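Local coordinates for protein beta-N-acetylglucosaminidase Nag2 (Vibrio harveyi, PDB 6EZR) that probably hydrolyses terminal non-reducing N-acetyl-D-hexosamine residues of N-acetyl-beta-D-hexosaminides, as a glycoside hydrolase of family 20, at residues A[25-30]-A[76-81]; A[35-40]-A[100-105]; A[513-518]-A[568-573]. All coordinates share one frame; numbering follows the deposited sequence.

Contact 1: A[25-30]-A[76-81]; sequences TFHNLS and NHHYYC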
ATOM      1  N   THR A  25      33.623   4.974  -0.178  1.00 39.17           N
ATOM      2  CA  THR A  25      34.760   4.830  -1.099  1.00 38.71           C
ATOM      3  C   THR A  25      34.284   4.433  -2.498  1.00 37.97           C
ATOM      4  O   THR A  25      33.641   3.415  -2.657  1.00 37.64           O
ATOM      5  CB  THR A  25      35.779   3.782  -0.606  1.00 38.51           C
ATOM      6  OG1 THR A  25      36.000   3.947   0.796  1.00 37.71           O
ATOM      7  CG2 THR A  25      37.113   3.951  -1.326  1.00 40.79           C
ATOM      8  N   PHE A  26      34.606   5.255  -3.494  1.00 39.96           N
ATOM      9  CA  PHE A  26      34.380   4.932  -4.904  1.00 41.21           C
ATOM     10  C   PHE A  26      35.698   4.521  -5.575  1.00 43.61           C
ATOM     11  O   PHE A  26      36.703   5.243  -5.484  1.00 43.85           O
ATOM     12  CB  PHE A  26      33.759   6.109  -5.651  1.00 40.82           C
ATOM     13  CG  PHE A  26      33.586   5.858  -7.121  1.00 42.45           C
ATOM     14  CD1 PHE A  26      32.491   5.157  -7.593  1.00 42.57           C
ATOM     15  CD2 PHE A  26      34.539   6.296  -8.033  1.00 44.46           C
ATOM     16  CE1 PHE A  26      32.336   4.910  -8.950  1.00 42.86           C
ATOM     17  CE2 PHE A  26      34.391   6.049  -9.391  1.00 44.58           C
ATOM     18  CZ  PHE A  26      33.286   5.352  -9.850  1.00 42.86           C
ATOM     19  N   HIS A  27      35.656   3.382  -6.273  1.00 43.34           N
ATOM     20  CA  HIS A  27      36.839   2.754  -6.872  1.00 45.44           C
ATOM     21  C   HIS A  27      36.779   2.795  -8.401  1.00 44.77           C
ATOM     22  O   HIS A  27      35.896   2.187  -9.007  1.00 42.33           O
ATOM     23  CB  HIS A  27      36.963   1.277  -6.450  1.00 46.98           C
ATOM     24  CG  HIS A  27      36.744   1.020  -4.993  1.00 46.12           C
ATOM     25  ND1 HIS A  27      37.624   1.427  -4.020  1.00 47.06           N
ATOM     26  CD2 HIS A  27      35.765   0.346  -4.348  1.00 48.74           C
ATOM     27  CE1 HIS A  27      37.190   1.040  -2.837  1.00 47.09           C
ATOM     28  NE2 HIS A  27      36.061   0.383  -3.007  1.00 48.65           N
ATOM     29  N   ASN A  28      37.716   3.512  -9.016  1.00 47.70           N
ATOM     30  CA  ASN A  28      37.938   3.410 -10.454  1.00 52.03           C
ATOM     31  C   ASN A  28      38.819   2.192 -10.728  1.00 54.22           C
ATOM     32  O   ASN A  28      40.044   2.249 -10.575  1.00 53.27           O
ATOM     33  CB  ASN A  28      38.598   4.678 -11.007  1.00 52.95           C
ATOM     34  CG  ASN A  28      38.754   4.651 -12.524  1.00 53.62           C
ATOM     35  OD1 ASN A  28      38.304   3.722 -13.201  1.00 50.69           O
ATOM     36  ND2 ASN A  28      39.391   5.684 -13.065  1.00 55.27           N
ATOM     37  N   LEU A  29      38.183   1.094 -11.118  1.00 56.35           N
ATOM     38  CA  LEU A  29      38.896  -0.145 -11.429  1.00 61.07           C
ATOM     39  C   LEU A  29      39.100  -0.357 -12.936  1.00 63.96           C
ATOM     40  O   LEU A  29      39.603  -1.398 -13.342  1.00 65.95           O
ATOM     41  CB  LEU A  29      38.179  -1.346 -10.795  1.00 61.29           C
ATOM     42  CG  LEU A  29      37.841  -1.216  -9.303  1.00 60.83           C
ATOM     43  CD1 LEU A  29      37.133  -2.467  -8.803  1.00 61.41           C
ATOM     44  CD2 LEU A  29      39.086  -0.936  -8.473  1.00 60.80           C
ATOM     45  N   SER A  30      38.712   0.626 -13.753  1.00 67.14           N
ATOM     46  CA  SER A  30      39.019   0.624 -15.185  1.00 67.77           C
ATOM     47  C   SER A  30      40.491   0.972 -15.420  1.00 70.50           C
ATOM     48  O   SER A  30      41.184   1.464 -14.519  1.00 65.99           O
ATOM     49  CB  SER A  30      38.119   1.614 -15.942  1.00 68.23           C
ATOM     50  OG  SER A  30      38.555   2.957 -15.791  1.00 66.20           O
ATOM     51  N   ASN A  76      42.755   2.829 -11.258  1.00 60.12           N
ATOM     52  CA  ASN A  76      43.108   2.133 -10.001  1.00 60.95           C
ATOM     53  C   ASN A  76      43.046   2.973  -8.717  1.00 59.87           C
ATOM     54  O   ASN A  76      43.367   2.471  -7.640  1.00 59.40           O
ATOM     55  CB  ASN A  76      44.482   1.448 -10.108  1.00 60.54           C
ATOM     56  CG  ASN A  76      44.585   0.523 -11.303  1.00 59.64           C
ATOM     57  OD1 ASN A  76      43.589  -0.035 -11.756  1.00 57.78           O
ATOM     58  ND2 ASN A  76      45.798   0.343 -11.812  1.00 61.03           N
ATOM     59  N   HIS A  77      42.606   4.227  -8.818  1.00 59.42           N
ATOM     60  CA  HIS A  77      42.582   5.137  -7.674  1.00 58.37           C
ATOM     61  C   HIS A  77      41.197   5.161  -7.015  1.00 55.15           C
ATOM     62  O   HIS A  77      40.200   4.685  -7.574  1.00 48.29           O
ATOM     63  CB  HIS A  77      43.036   6.545  -8.080  1.00 59.60           C
ATOM     64  CG  HIS A  77      44.522   6.691  -8.210  1.00 63.30           C
ATOM     65  ND1 HIS A  77      45.317   5.750  -8.831  1.00 65.64           N
ATOM     66  CD2 HIS A  77      45.354   7.684  -7.817  1.00 64.70           C
ATOM     67  CE1 HIS A  77      46.575   6.150  -8.799  1.00 66.19           C
ATOM     68  NE2 HIS A  77      46.625   7.321  -8.190  1.00 66.39           N
ATOM     69  N   HIS A  78      41.175   5.717  -5.809  1.00 56.09           N
ATOM     70  CA  HIS A  78      40.006   5.709  -4.934  1.00 55.38           C
ATOM     71  C   HIS A  78      39.600   7.144  -4.572  1.00 54.00           C
ATOM     72  O   HIS A  78      40.462   7.997  -4.331  1.00 54.19           O
ATOM     73  CB  HIS A  78      40.324   4.906  -3.671  1.00 52.83           C
ATOM     74  CG  HIS A  78      41.113   3.653  -3.928  1.00 54.85           C
ATOM     75  ND1 HIS A  78      40.557   2.523  -4.485  1.00 54.69           N
ATOM     76  CD2 HIS A  78      42.413   3.353  -3.702  1.00 54.19           C
ATOM     77  CE1 HIS A  78      41.472   1.579  -4.584  1.00 54.10           C
ATOM     78  NE2 HIS A  78      42.609   2.057  -4.117  1.00 54.20           N
ATOM     79  N   TYR A  79      38.291   7.406  -4.570  1.00 51.64           N
ATOM     80  CA  TYR A  79      37.727   8.670  -4.061  1.00 51.04           C
ATOM     81  C   TYR A  79      36.966   8.400  -2.755  1.00 47.87           C
ATOM     82  O   TYR A  79      36.038   7.581  -2.731  1.00 43.96           O
ATOM     83  CB  TYR A  79      36.812   9.320  -5.106  1.00 53.91           C
ATOM     84  CG  TYR A  79      35.874  10.390  -4.569  1.00 55.88           C
ATOM     85  CD1 TYR A  79      36.276  11.728  -4.460  1.00 57.70           C
ATOM     86  CD2 TYR A  79      34.575  10.063  -4.190  1.00 57.94           C
ATOM     87  CE1 TYR A  79      35.407  12.700  -3.973  1.00 59.39           C
ATOM     88  CE2 TYR A  79      33.703  11.022  -3.706  1.00 60.34           C
ATOM     89  CZ  TYR A  79      34.116  12.334  -3.595  1.00 60.36           C
ATOM     90  OH  TYR A  79      33.215  13.252  -3.116  1.00 63.43           O
ATOM     91  N   TYR A  80      37.365   9.094  -1.685  1.00 44.28           N
ATOM     92  CA  TYR A  80      36.775   8.920  -0.353  1.00 42.69           C
ATOM     93  C   TYR A  80      35.933  10.138   0.060  1.00 42.38           C
ATOM     94  O   TYR A  80      36.379  11.278  -0.069  1.00 42.65           O
ATOM     95  CB  TYR A  80      37.877   8.644   0.674  1.00 41.10           C
ATOM     96  CG  TYR A  80      37.398   8.386   2.095  1.00 41.21           C
ATOM     97  CD1 TYR A  80      36.742   7.188   2.451  1.00 39.07           C
ATOM     98  CD2 TYR A  80      37.625   9.333   3.097  1.00 39.93           C
ATOM     99  CE1 TYR A  80      36.319   6.968   3.763  1.00 38.16           C
ATOM    100  CE2 TYR A  80      37.206   9.121   4.399  1.00 39.27           C
ATOM    101  CZ  TYR A  80      36.553   7.951   4.731  1.00 39.69           C
ATOM    102  OH  TYR A  80      36.167   7.808   6.041  1.00 41.05           O
ATOM    103  N   CYS A  81      34.717   9.884   0.544  1.00 41.94           N
ATOM    104  CA  CYS A  81      33.859  10.931   1.126  1.00 42.35           C
ATOM    105  C   CYS A  81      33.084  10.440   2.358  1.00 43.36           C
ATOM    106  O   CYS A  81      32.517   9.340   2.351  1.00 43.19           O
ATOM    107  CB  CYS A  81      32.871  11.443   0.086  1.00 42.89           C
ATOM    108  SG  CYS A  81      31.893  12.857   0.635  1.00 46.53           S
TER
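Phe26 and Tyr79 satisfy each other's backbone polar groups: Phe26 N gives its proton to Tyr79 O at 2.8 Å, and Tyr79 N returns the bond to Phe26 O at 2.8 Å. Both bonds are nearly straight, about 170° at the hydrogen. Beyond this hydrogen-bonded pair, Asn28 N donates to His77 O (3.1 Å), while the bond from Asn76 N to Asn28 O is bent and weak.

On the face that carries Thr25, His27, His78 and Tyr80, the two imidazoles meet rim to rim with their planes at 86°. Both have CG anti to the carbonyl carbon, which helps bring His27 ND1 and His78 ND1 together in a hydrogen bond of 3.2 Å; His78 ND1 arrives at the edge of the His27 ring, in its plane. His27 NE2 is bonded to Asp9 OD2, so both ring nitrogens of His27 have partners. Thr25 OG1 touches the edge of the Tyr80 ring at CD1 (3.7 Å).

On the other face Phe26 CB rests against Tyr79 CD2, and Tyr79 OH bonds to Asn54 O. Asn28 OD1 accepts from Ser30 N at 3.2 Å, an Asx turn where strand 19-28 ends. The axes of 25-28 and 78-81 approach to 4.7 Å at 168°, which identifies an antiparallel pair, here joining outermost strand 78-85 to strand 19-28 of the N-terminal beta sheet.

Contact 2: A[35-40]-A[100-105]; sequences NSWGLT and AMIDFV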
ATOM      1  N   ASN A  35      37.383  11.432 -16.218  1.00 64.46           N
ATOM      2  CA  ASN A  35      37.460  12.891 -16.341  1.00 65.98           C
ATOM      3  C   ASN A  35      36.070  13.504 -16.259  1.00 62.50           C
ATOM      4  O   ASN A  35      35.126  12.981 -16.852  1.00 61.34           O
ATOM      5  CB  ASN A  35      38.119  13.291 -17.668  1.00 67.98           C
ATOM      6  CG  ASN A  35      39.551  12.792 -17.789  1.00 68.46           C
ATOM      7  OD1 ASN A  35      40.495  13.480 -17.396  1.00 67.82           O
ATOM      8  ND2 ASN A  35      39.720  11.595 -18.342  1.00 67.20           N
ATOM      9  N   SER A  36      35.966  14.619 -15.534  1.00 61.31           N
ATOM     10  CA  SER A  36      34.706  15.359 -15.338  1.00 60.96           C
ATOM     11  C   SER A  36      33.570  14.420 -14.932  1.00 59.05           C
ATOM     12  O   SER A  36      32.500  14.386 -15.544  1.00 60.72           O
ATOM     13  CB  SER A  36      34.357  16.192 -16.580  1.00 61.08           C
ATOM     14  OG  SER A  36      35.124  17.384 -16.601  1.00 62.87           O
ATOM     15  N   TRP A  37      33.839  13.666 -13.873  1.00 56.26           N
ATOM     16  CA  TRP A  37      32.983  12.562 -13.455  1.00 53.32           C
ATOM     17  C   TRP A  37      32.169  12.959 -12.226  1.00 52.64           C
ATOM     18  O   TRP A  37      32.583  13.825 -11.453  1.00 52.39           O
ATOM     19  CB  TRP A  37      33.810  11.294 -13.186  1.00 53.05           C
ATOM     20  CG  TRP A  37      34.633  11.376 -11.954  1.00 51.02           C
ATOM     21  CD1 TRP A  37      35.843  11.979 -11.819  1.00 51.19           C
ATOM     22  CD2 TRP A  37      34.294  10.856 -10.670  1.00 52.45           C
ATOM     23  NE1 TRP A  37      36.287  11.869 -10.526  1.00 53.41           N
ATOM     24  CE2 TRP A  37      35.357  11.180  -9.797  1.00 52.88           C
ATOM     25  CE3 TRP A  37      33.193  10.146 -10.166  1.00 52.30           C
ATOM     26  CZ2 TRP A  37      35.356  10.817  -8.446  1.00 53.44           C
ATOM     27  CZ3 TRP A  37      33.193   9.782  -8.824  1.00 53.00           C
ATOM     28  CH2 TRP A  37      34.270  10.122  -7.978  1.00 53.51           C
ATOM     29  N   GLY A  38      31.020  12.310 -12.054  1.00 50.20           N
ATOM     30  CA  GLY A  38      30.163  12.523 -10.889  1.00 48.91           C
ATOM     31  C   GLY A  38      29.434  11.259 -10.482  1.00 45.37           C
ATOM     32  O   GLY A  38      29.067  10.456 -11.324  1.00 43.58           O
ATOM     33  N   LEU A  39      29.214  11.105  -9.182  1.00 43.86           N
ATOM     34  CA  LEU A  39      28.580   9.922  -8.632  1.00 46.06           C
ATOM     35  C   LEU A  39      27.123  10.212  -8.323  1.00 46.19           C
ATOM     36  O   LEU A  39      26.818  11.174  -7.626  1.00 48.06           O
ATOM     37  CB  LEU A  39      29.303   9.474  -7.364  1.00 46.15           C
ATOM     38  CG  LEU A  39      28.898   8.116  -6.775  1.00 47.26           C
ATOM     39  CD1 LEU A  39      29.003   6.962  -7.773  1.00 47.29           C
ATOM     40  CD2 LEU A  39      29.760   7.834  -5.553  1.00 47.30           C
ATOM     41  N   THR A  40      26.239   9.378  -8.855  1.00 43.59           N
ATOM     42  CA  THR A  40      24.810   9.461  -8.603  1.00 45.16           C
ATOM     43  C   THR A  40      24.367   8.139  -7.979  1.00 46.88           C
ATOM     44  O   THR A  40      24.784   7.071  -8.422  1.00 47.16           O
ATOM     45  CB  THR A  40      24.035   9.744  -9.905  1.00 44.99           C
ATOM     46  OG1 THR A  40      24.172  11.125 -10.253  1.00 41.64           O
ATOM     47  CG2 THR A  40      22.565   9.435  -9.762  1.00 45.42           C
ATOM     48  N   ALA A 100      23.651   2.727  -7.967  1.00 45.25           N
ATOM     49  CA  ALA A 100      24.622   3.777  -8.257  1.00 43.76           C
ATOM     50  C   ALA A 100      25.063   3.774  -9.721  1.00 45.26           C
ATOM     51  O   ALA A 100      25.002   2.745 -10.406  1.00 42.41           O
ATOM     52  CB  ALA A 100      25.826   3.655  -7.341  1.00 42.45           C
ATOM     53  N   MET A 101      25.508   4.945 -10.179  1.00 47.19           N
ATOM     54  CA  MET A 101      25.968   5.148 -11.548  1.00 51.16           C
ATOM     55  C   MET A 101      26.901   6.360 -11.619  1.00 49.48           C
ATOM     56  O   MET A 101      26.919   7.187 -10.705  1.00 48.95           O
ATOM     57  CB  MET A 101      24.781   5.315 -12.498  1.00 58.30           C
ATOM     58  CG  MET A 101      23.901   6.533 -12.250  1.00 65.30           C
ATOM     59  SD  MET A 101      23.163   7.146 -13.781  1.00 79.85           S
ATOM     60  CE  MET A 101      24.564   7.999 -14.511  1.00 75.92           C
ATOM     61  N   ILE A 102      27.685   6.461 -12.689  1.00 48.95           N
ATOM     62  CA  ILE A 102      28.533   7.645 -12.892  1.00 49.89           C
ATOM     63  C   ILE A 102      28.266   8.322 -14.228  1.00 51.26           C
ATOM     64  O   ILE A 102      27.898   7.674 -15.205  1.00 50.85           O
ATOM     65  CB  ILE A 102      30.049   7.369 -12.728  1.00 50.11           C
ATOM     66  CG1 ILE A 102      30.508   6.177 -13.574  1.00 51.52           C
ATOM     67  CG2 ILE A 102      30.393   7.157 -11.259  1.00 48.08           C
ATOM     68  CD1 ILE A 102      32.004   6.176 -13.832  1.00 51.51           C
ATOM     69  N   ASP A 103      28.430   9.640 -14.222  1.00 54.41           N
ATOM     70  CA  ASP A 103      28.400  10.476 -15.409  1.00 59.62           C
ATOM     71  C   ASP A 103      29.818  10.971 -15.608  1.00 58.90           C
ATOM     72  O   ASP A 103      30.459  11.384 -14.650  1.00 56.71           O
ATOM     73  CB  ASP A 103      27.459  11.662 -15.198  1.00 63.80           C
ATOM     74  CG  ASP A 103      25.997  11.258 -15.239  1.00 70.42           C
ATOM     75  OD1 ASP A 103      25.504  10.929 -16.336  1.00 73.78           O
ATOM     76  OD2 ASP A 103      25.338  11.267 -14.176  1.00 76.48           O
ATOM     77  N   PHE A 104      30.305  10.924 -16.843  1.00 60.62           N
ATOM     78  CA  PHE A 104      31.683  11.316 -17.146  1.00 59.25           C
ATOM     79  C   PHE A 104      31.873  11.664 -18.621  1.00 59.65           C
ATOM     80  O   PHE A 104      30.979  11.460 -19.442  1.00 57.34           O
ATOM     81  CB  PHE A 104      32.682  10.240 -16.675  1.00 58.17           C
ATOM     82  CG  PHE A 104      32.515   8.896 -17.338  1.00 57.01           C
ATOM     83  CD1 PHE A 104      31.488   8.036 -16.964  1.00 57.52           C
ATOM     84  CD2 PHE A 104      33.423   8.464 -18.304  1.00 58.86           C
ATOM     85  CE1 PHE A 104      31.350   6.786 -17.560  1.00 58.45           C
ATOM     86  CE2 PHE A 104      33.290   7.217 -18.904  1.00 59.10           C
ATOM     87  CZ  PHE A 104      32.252   6.376 -18.530  1.00 58.53           C
ATOM     88  N   VAL A 105      33.046  12.211 -18.925  1.00 63.70           N
ATOM     89  CA  VAL A 105      33.386  12.732 -20.247  1.00 67.70           C
ATOM     90  C   VAL A 105      34.656  12.057 -20.766  1.00 69.45           C
ATOM     91  O   VAL A 105      35.719  12.212 -20.165  1.00 71.25           O
ATOM     92  CB  VAL A 105      33.588  14.264 -20.158  1.00 68.70           C
ATOM     93  CG1 VAL A 105      34.255  14.845 -21.402  1.00 70.19           C
ATOM     94  CG2 VAL A 105      32.250  14.947 -19.918  1.00 68.79           C
TER
HETATM   95  O   HOH W   1      36.970  10.104 -18.522  1.00 57.38           O
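Trp37 and Phe104 both place CG between the backbone N and the carbonyl carbon (chi1 71° and 62°), and their CB atoms meet at 3.8 Å while both rings lead away from the opposite segment. Leu39 instead has CG anti to the backbone N (chi1 -171°), and the turn at chi2 then directs CD1 toward Ile102 CG2, 3.8 Å away. The same Ile102 methyl also approaches Trp37 CE3, obliquely to the indole, and lies close to Gly38 O. Leu39 and Ile102 form a non-hydrogen-bonded antiparallel pair, and their apolar side further includes Phe26 of strand 19-28.

On the opposite face Thr40 and Met101 run side by side in the same direction, Thr40 CB 4.0 Å from Met101 CG. Two-way backbone bonds flank the Leu39-Ile102 pair: Thr40 N to Met101 O and its return, and Gly38 N to Asp103 O (2.8 Å) with its return. Further along, Val105 N donates to Asn35 O at 3.0 Å. A water accepts from Asn35 N (2.7 Å) and Asn35 ND2 and donates to Val105 O, bridging the two segments where no direct bond joins those groups.

The chemistry is thus divided: reciprocal amide bonds fix the pairing of strands 38-42 and 99-105, carbon contacts fill the Leu39-Ile102 side, and water completes the polar pairing at the Asn35 end.

Contact 3: A[513-518]-A[568-573]; sequences NCARQG and DPIRKR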
ATOM      1  N   ASN A 513     -10.301   9.304  19.989  1.00 49.50           N
ATOM      2  CA  ASN A 513     -10.382  10.752  20.161  1.00 53.02           C
ATOM      3  C   ASN A 513     -11.053  11.428  18.992  1.00 50.48           C
ATOM      4  O   ASN A 513     -11.935  12.261  19.166  1.00 53.40           O
ATOM      5  CB  ASN A 513      -9.001  11.376  20.346  1.00 56.07           C
ATOM      6  CG  ASN A 513      -8.817  11.941  21.727  1.00 60.11           C
ATOM      7  OD1 ASN A 513      -8.638  11.191  22.689  1.00 63.57           O
ATOM      8  ND2 ASN A 513      -8.893  13.265  21.847  1.00 62.45           N
ATOM      9  N   CYS A 514     -10.603  11.067  17.803  1.00 48.48           N
ATOM     10  CA  CYS A 514     -11.162  11.590  16.567  1.00 48.62           C
ATOM     11  C   CYS A 514     -12.640  11.190  16.414  1.00 48.00           C
ATOM     12  O   CYS A 514     -13.478  12.025  16.081  1.00 46.25           O
ATOM     13  CB  CYS A 514     -10.304  11.120  15.393  1.00 46.94           C
ATOM     14  SG  CYS A 514     -10.909  11.558  13.766  1.00 47.40           S
ATOM     15  N   ALA A 515     -12.952   9.927  16.693  1.00 48.14           N
ATOM     16  CA  ALA A 515     -14.338   9.441  16.688  1.00 49.05           C
ATOM     17  C   ALA A 515     -15.273  10.248  17.610  1.00 50.39           C
ATOM     18  O   ALA A 515     -16.377  10.604  17.212  1.00 52.56           O
ATOM     19  CB  ALA A 515     -14.374   7.967  17.052  1.00 48.17           C
ATOM     20  N   ARG A 516     -14.812  10.559  18.818  1.00 52.10           N
ATOM     21  CA  ARG A 516     -15.633  11.295  19.781  0.50 53.72           C
ATOM     22  C   ARG A 516     -15.865  12.778  19.423  1.00 56.29           C
ATOM     23  O   ARG A 516     -16.797  13.395  19.949  1.00 58.93           O
ATOM     24  CB  ARG A 516     -15.078  11.134  21.197  0.50 53.78           C
ATOM     25  CG  ARG A 516     -15.279   9.728  21.751  0.50 52.66           C
ATOM     26  CD  ARG A 516     -14.884   9.612  23.214  0.50 51.21           C
ATOM     27  NE  ARG A 516     -13.492   9.987  23.423  0.50 49.85           N
ATOM     28  CZ  ARG A 516     -12.502   9.128  23.652  0.50 49.27           C
ATOM     29  NH1 ARG A 516     -12.735   7.822  23.731  0.50 48.78           N
ATOM     30  NH2 ARG A 516     -11.272   9.586  23.813  0.50 48.60           N
ATOM     31  N   GLN A 517     -15.041  13.346  18.532  1.00 56.87           N
ATOM     32  CA  GLN A 517     -15.300  14.695  17.988  1.00 54.59           C
ATOM     33  C   GLN A 517     -16.432  14.698  16.951  1.00 54.18           C
ATOM     34  O   GLN A 517     -16.961  15.757  16.623  1.00 58.69           O
ATOM     35  CB  GLN A 517     -14.049  15.329  17.360  1.00 55.59           C
ATOM     36  CG  GLN A 517     -12.832  15.513  18.270  1.00 58.60           C
ATOM     37  CD  GLN A 517     -13.135  16.144  19.628  1.00 60.03           C
ATOM     38  OE1 GLN A 517     -14.011  17.007  19.751  1.00 60.25           O
ATOM     39  NE2 GLN A 517     -12.394  15.723  20.657  1.00 59.53           N
ATOM     40  N   GLY A 518     -16.789  13.523  16.433  1.00 53.35           N
ATOM     41  CA  GLY A 518     -17.889  13.374  15.479  1.00 50.86           C
ATOM     42  C   GLY A 518     -17.525  12.711  14.163  1.00 51.36           C
ATOM     43  O   GLY A 518     -18.416  12.324  13.409  1.00 54.58           O
ATOM     44  N   ASP A 568     -20.869  -0.160  23.085  1.00 82.09           N
ATOM     45  CA  ASP A 568     -20.428   1.228  23.235  1.00 77.51           C
ATOM     46  C   ASP A 568     -20.942   2.074  22.061  1.00 74.50           C
ATOM     47  O   ASP A 568     -20.788   1.672  20.903  1.00 69.28           O
ATOM     48  CB  ASP A 568     -18.898   1.289  23.299  1.00 76.61           C
ATOM     49  CG  ASP A 568     -18.376   2.601  23.874  1.00 73.45           C
ATOM     50  OD1 ASP A 568     -18.703   3.685  23.346  1.00 72.58           O
ATOM     51  OD2 ASP A 568     -17.611   2.541  24.853  1.00 71.50           O
ATOM     52  N   PRO A 569     -21.551   3.247  22.351  1.00 72.64           N
ATOM     53  CA  PRO A 569     -22.038   4.108  21.261  1.00 70.01           C
ATOM     54  C   PRO A 569     -20.960   4.615  20.284  1.00 66.37           C
ATOM     55  O   PRO A 569     -21.290   4.945  19.144  1.00 62.54           O
ATOM     56  CB  PRO A 569     -22.675   5.291  22.009  1.00 70.42           C
ATOM     57  CG  PRO A 569     -22.007   5.303  23.341  1.00 70.24           C
ATOM     58  CD  PRO A 569     -21.834   3.853  23.669  1.00 71.77           C
ATOM     59  N   ILE A 570     -19.700   4.676  20.729  1.00 63.14           N
ATOM     60  CA  ILE A 570     -18.590   5.135  19.882  1.00 61.54           C
ATOM     61  C   ILE A 570     -18.281   4.208  18.700  1.00 60.89           C
ATOM     62  O   ILE A 570     -17.702   4.651  17.704  1.00 57.92           O
ATOM     63  CB  ILE A 570     -17.292   5.373  20.700  1.00 61.49           C
ATOM     64  CG1 ILE A 570     -16.487   6.514  20.053  1.00 63.25           C
ATOM     65  CG2 ILE A 570     -16.503   4.066  20.920  1.00 58.55           C
ATOM     66  CD1 ILE A 570     -15.011   6.524  20.371  1.00 65.67           C
ATOM     67  N   ARG A 571     -18.659   2.937  18.819  1.00 60.68           N
ATOM     68  CA  ARG A 571     -18.439   1.967  17.743  0.57 61.76           C
ATOM     69  C   ARG A 571     -19.270   2.218  16.492  1.00 62.47           C
ATOM     70  O   ARG A 571     -18.956   1.691  15.422  1.00 63.44           O
ATOM     71  CB  ARG A 571     -18.640   0.528  18.228  0.57 63.53           C
ATOM     72  CG  ARG A 571     -17.330  -0.139  18.601  0.57 65.20           C
ATOM     73  CD  ARG A 571     -17.242  -1.574  18.094  0.57 65.62           C
ATOM     74  NE  ARG A 571     -16.205  -2.291  18.827  0.57 64.78           N
ATOM     75  CZ  ARG A 571     -16.289  -2.635  20.114  0.57 64.04           C
ATOM     76  NH1 ARG A 571     -15.279  -3.273  20.688  0.57 62.21           N
ATOM     77  NH2 ARG A 571     -17.371  -2.346  20.843  0.57 63.84           N
ATOM     78  N   LYS A 572     -20.326   3.023  16.624  1.00 63.27           N
ATOM     79  CA  LYS A 572     -21.090   3.493  15.467  1.00 64.63           C
ATOM     80  C   LYS A 572     -20.234   4.346  14.525  1.00 61.15           C
ATOM     81  O   LYS A 572     -20.509   4.398  13.328  1.00 61.47           O
ATOM     82  CB  LYS A 572     -22.324   4.290  15.907  1.00 69.19           C
ATOM     83  CG  LYS A 572     -23.488   3.423  16.380  1.00 74.74           C
ATOM     84  CD  LYS A 572     -24.831   4.143  16.281  1.00 79.48           C
ATOM     85  CE  LYS A 572     -25.039   5.136  17.419  1.00 81.58           C
ATOM     86  NZ  LYS A 572     -26.067   6.160  17.082  1.00 82.49           N
ATOM     87  N   ARG A 573     -19.214   5.009  15.077  1.00 58.49           N
ATOM     88  CA  ARG A 573     -18.270   5.845  14.313  1.00 55.90           C
ATOM     89  C   ARG A 573     -17.036   5.111  13.754  1.00 50.34           C
ATOM     90  O   ARG A 573     -16.356   5.649  12.887  1.00 49.40           O
ATOM     91  CB  ARG A 573     -17.798   7.019  15.173  1.00 57.24           C
ATOM     92  CG  ARG A 573     -18.919   7.911  15.683  1.00 61.21           C
ATOM     93  CD  ARG A 573     -19.073   9.208  14.909  1.00 64.59           C
ATOM     94  NE  ARG A 573     -20.241   9.950  15.389  1.00 73.15           N
ATOM     95  CZ  ARG A 573     -20.315  10.635  16.539  1.00 74.40           C
ATOM     96  NH1 ARG A 573     -19.278  10.712  17.379  1.00 74.10           N
ATOM     97  NH2 ARG A 573     -21.449  11.258  16.855  1.00 73.72           N
TER
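Arg573 presents one guanidinium face to Gly518 CA, which lies 3.5 Å above the plane and toward the rim, while Ala515 O and Arg516 CA sit near the edge. For Arg516, in the conformer given, Asn513 N of its own helix lies over the rim of one guanidinium face; with a second conformer deposited, that placement is doubtful.

The polar link is Arg573 NH1 to Ala515 O, 2.9 Å long and bent to 139° at the hydrogen. The acceptor is 18° out of the guanidinium plane, and NH1 is tilted 23° from the carbonyl plane. Gly518 N also donates to Ala515 O, at 3.0 Å and from the opposite face of the carbonyl, so two donors grip this oxygen. Gly518 has positive phi and closes helix 508-517 in a Schellman motif. The bend of Arg573 at chi2 turns its chain along this terminus, with CD 3.5 Å from Gly518 O.

Alongside, Ile570 lays its CD1 methyl against Ala515 CB at 3.7 Å and, in the conformer given, against Arg516 CG at 3.5 Å. The short 3-10 segment bearing Ile570 begins with an Asx turn, Asp568 OD1 accepting from Ile570 N at 3.0 Å on the anti side of the carboxylate.

Contact chemistry therefore pairs a cation with a helix C-terminus: the guanidinium meets a carbonyl of the last turn, where the helix dipole would probably favour positive charge, while aliphatic contacts join the 3-10 turn before barrel strand 574-581 to the helix preceding strand 521-523.

Contacts 1 and 2 belong to one N-terminal sheet, their centres 12 Å apart, and their segments alternate along the chain. They touch through apolar side chains: Phe26 CZ lies 3.7 Å from Ile102 CG2, Phe26 CD2 lies 3.8 Å from Trp37 CZ3, and Tyr79 CG is 3.8 Å from Trp37 CH2, so Trp37 meets both aromatic residues of the central pair of contact 1. Contact 3 lies on the opposite side of the chain's centre, within the catalytic domain, its centre about 60 Å from that of contact 1 and 57 Å from that of contact 2. All three are away from the N-acetyl-D-glucosamine site that includes Arg274, Asp532, Trp546 and Glu584, and from the predicted proton donor Glu438.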